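Local coordinates for protein subclass B1 metallo-beta-lactamase (Myroides odoratimimus, PDB 6T5L) that probably hydrolyses beta-lactam antibiotics, carbapenems among them, as a zinc-dependent subclass B1 metallo-beta-lactamase, at residues T144-G148 and N149-Y153. Residues are numbered along the deposited sequence; the frame is centred on the assembly and turned at random.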
ATOM      1  N   THR A 144       7.841  12.882  -0.154  1.00 49.39           N
ATOM      2  CA  THR A 144       9.138  12.421  -0.642  1.00 51.87           C
ATOM      3  C   THR A 144       9.875  11.939   0.598  1.00 50.93           C
ATOM      4  O   THR A 144       9.981  12.683   1.582  1.00 51.82           O
ATOM      5  CB  THR A 144       9.917  13.533  -1.340  1.00 57.46           C
ATOM      6  OG1 THR A 144       9.124  14.018  -2.427  1.00 62.34           O
ATOM      7  CG2 THR A 144      11.279  13.031  -1.863  1.00 58.90           C
ATOM      8  N   LEU A 145      10.285  10.690   0.593  1.00 47.38           N
ATOM      9  CA  LEU A 145      11.093  10.167   1.677  1.00 50.40           C
ATOM     10  C   LEU A 145      12.403   9.639   1.131  1.00 49.15           C
ATOM     11  O   LEU A 145      12.414   8.914   0.129  1.00 47.31           O
ATOM     12  CB  LEU A 145      10.422   9.041   2.427  1.00 47.10           C
ATOM     13  CG  LEU A 145       9.592   9.313   3.653  1.00 51.63           C
ATOM     14  CD1 LEU A 145       9.109   7.890   4.083  1.00 49.66           C
ATOM     15  CD2 LEU A 145      10.372  10.055   4.779  1.00 51.32           C
ATOM     16  N   ASP A 146      13.500   9.980   1.828  1.00 47.63           N
ATOM     17  CA  ASP A 146      14.791   9.342   1.568  1.00 54.12           C
ATOM     18  C   ASP A 146      14.829   7.923   2.149  1.00 49.21           C
ATOM     19  O   ASP A 146      14.503   7.708   3.318  1.00 47.46           O
ATOM     20  CB  ASP A 146      15.932  10.173   2.147  1.00 67.16           C
ATOM     21  CG  ASP A 146      16.152  11.473   1.383  1.00 81.21           C
ATOM     22  OD1 ASP A 146      16.297  11.439   0.144  1.00 85.88           O
ATOM     23  OD2 ASP A 146      16.170  12.537   2.023  1.00 86.17           O
ATOM     24  N   ILE A 147      15.237   6.956   1.337  1.00 48.07           N
ATOM     25  CA  ILE A 147      15.501   5.601   1.806  1.00 41.07           C
ATOM     26  C   ILE A 147      16.933   5.246   1.411  1.00 42.02           C
ATOM     27  O   ILE A 147      17.201   4.811   0.291  1.00 45.31           O
ATOM     28  CB  ILE A 147      14.497   4.593   1.255  1.00 41.42           C
ATOM     29  CG1 ILE A 147      14.831   3.204   1.790  1.00 42.05           C
ATOM     30  CG2 ILE A 147      14.472   4.667  -0.266  1.00 47.66           C
ATOM     31  CD1 ILE A 147      13.723   2.180   1.472  1.00 41.36           C
ATOM     32  N   GLY A 148      17.842   5.361   2.350  1.00 39.08           N
ATOM     33  CA  GLY A 148      19.284   5.439   2.055  1.00 42.21           C
ATOM     34  C   GLY A 148      19.519   6.372   0.870  1.00 49.21           C
ATOM     35  O   GLY A 148      18.977   7.477   0.854  1.00 49.06           O
ATOM     36  N   ASN A 149      20.233   5.923  -0.176  1.00 50.98           N
ATOM     37  CA  ASN A 149      20.619   6.828  -1.256  1.00 52.97           C
ATOM     38  C   ASN A 149      19.615   6.851  -2.420  1.00 53.56           C
ATOM     39  O   ASN A 149      19.955   7.323  -3.514  1.00 57.94           O
ATOM     40  CB  ASN A 149      22.032   6.486  -1.747  1.00 57.93           C
ATOM     41  CG  ASN A 149      22.148   5.091  -2.380  1.00 57.61           C
ATOM     42  OD1 ASN A 149      21.176   4.322  -2.504  1.00 50.91           O
ATOM     43  ND2 ASN A 149      23.317   4.826  -2.905  1.00 60.91           N
ATOM     44  N   LYS A 150      18.379   6.386  -2.186  1.00 50.21           N
ATOM     45  CA  LYS A 150      17.301   6.395  -3.160  1.00 55.14           C
ATOM     46  C   LYS A 150      16.084   7.064  -2.512  1.00 54.38           C
ATOM     47  O   LYS A 150      16.085   7.422  -1.323  1.00 50.45           O
ATOM     48  CB  LYS A 150      16.975   4.970  -3.644  1.00 55.17           C
ATOM     49  CG  LYS A 150      18.166   4.208  -4.322  1.00 56.15           C
ATOM     50  CD  LYS A 150      18.526   4.768  -5.683  1.00 61.90           C
ATOM     51  CE  LYS A 150      19.984   4.419  -6.126  1.00 67.46           C
ATOM     52  NZ  LYS A 150      20.925   5.553  -5.855  1.00 72.53           N
ATOM     53  N   LYS A 151      15.043   7.261  -3.291  1.00 50.57           N
ATOM     54  CA  LYS A 151      13.913   8.029  -2.821  1.00 49.19           C
ATOM     55  C   LYS A 151      12.650   7.242  -3.112  1.00 46.80           C
ATOM     56  O   LYS A 151      12.619   6.427  -4.036  1.00 42.28           O
ATOM     57  CB  LYS A 151      13.878   9.389  -3.483  1.00 53.98           C
ATOM     58  CG  LYS A 151      14.679  10.418  -2.741  1.00 59.26           C
ATOM     59  CD  LYS A 151      14.835  11.675  -3.592  1.00 70.43           C
ATOM     60  CE  LYS A 151      15.768  12.648  -2.928  1.00 76.77           C
ATOM     61  NZ  LYS A 151      15.810  13.903  -3.703  1.00 82.85           N
ATOM     62  N   VAL A 152      11.663   7.428  -2.244  1.00 44.29           N
ATOM     63  CA  VAL A 152      10.358   6.804  -2.333  1.00 40.68           C
ATOM     64  C   VAL A 152       9.308   7.890  -2.116  1.00 41.89           C
ATOM     65  O   VAL A 152       9.514   8.851  -1.357  1.00 42.69           O
ATOM     66  CB  VAL A 152      10.216   5.645  -1.309  1.00 36.99           C
ATOM     67  CG1 VAL A 152       9.956   6.125   0.108  1.00 40.29           C
ATOM     68  CG2 VAL A 152       9.104   4.717  -1.756  1.00 39.58           C
ATOM     69  N   TYR A 153       8.181   7.738  -2.800  1.00 41.55           N
ATOM     70  CA  TYR A 153       7.169   8.778  -2.967  1.00 44.16           C
ATOM     71  C   TYR A 153       5.788   8.214  -2.646  1.00 41.62           C
ATOM     72  O   TYR A 153       5.501   7.026  -2.868  1.00 41.64           O
ATOM     73  CB  TYR A 153       7.183   9.338  -4.420  1.00 45.92           C
ATOM     74  CG  TYR A 153       8.525   9.887  -4.890  1.00 47.76           C
ATOM     75  CD1 TYR A 153       9.519   9.046  -5.404  1.00 46.99           C
ATOM     76  CD2 TYR A 153       8.789  11.244  -4.831  1.00 43.81           C
ATOM     77  CE1 TYR A 153      10.727   9.543  -5.799  1.00 47.32           C
ATOM     78  CE2 TYR A 153       9.988  11.747  -5.222  1.00 46.18           C
ATOM     79  CZ  TYR A 153      10.964  10.898  -5.715  1.00 48.98           C
ATOM     80  OH  TYR A 153      12.191  11.369  -6.126  1.00 52.28           O
TER
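Leu145 and Val152 form a hydrogen-bonded antiparallel pair: Leu145 N reaches Val152 O at 2.8 Å and Val152 N reaches Leu145 O at 2.9 Å, with the second pair, Ile147 and Lys150, next to the turn. Lys150 N to Ile147 O is longer, 3.2 Å, and the donor stands 51° out of the carbonyl plane, as the chain reverses through a type II' turn from Ile147 to Lys150. Gly148, at the first corner, has the positive phi (43°) of that turn type; Ile147 and Lys150 pair on either flank of Gly148 and Asn149, which makes a two-residue beta hairpin. Leu145, Ile147, Lys150 and Val152 share the close-packed side, where Ile147 and Val152 are buried. Val152 CG1, set between its backbone N and carbonyl carbon (chi1 78°), lies 3.8 Å from Leu145 CB, while Ile147 CG2 presses on the backbone, 3.4 Å from Lys150 O. The other face is looser and largely exposed. There Lys151, extended beyond CG, runs alongside Asp146, and Asp146 OD1 lies 3.3 Å from Lys151 CE; Asp146 OD1 and Lys151 NZ remain 4.6 Å apart, too far for a salt bridge, so any attraction is probably modest. Thr144 OG1 approaches the Tyr153 ring obliquely. Asn58 ND2 bonds both Ile147 O and Asn149 OD1, tying the turn to strand 49-58. Strand 142-147 edges its five-stranded sheet, the backbone of Tyr153 hydrogen-bonds to that of Tyr169 in strand 167-170, and Val152 packs on Val56, Val63 and Phe65, joining the hairpin to the other sheet of the metallo-beta-lactamase sandwich.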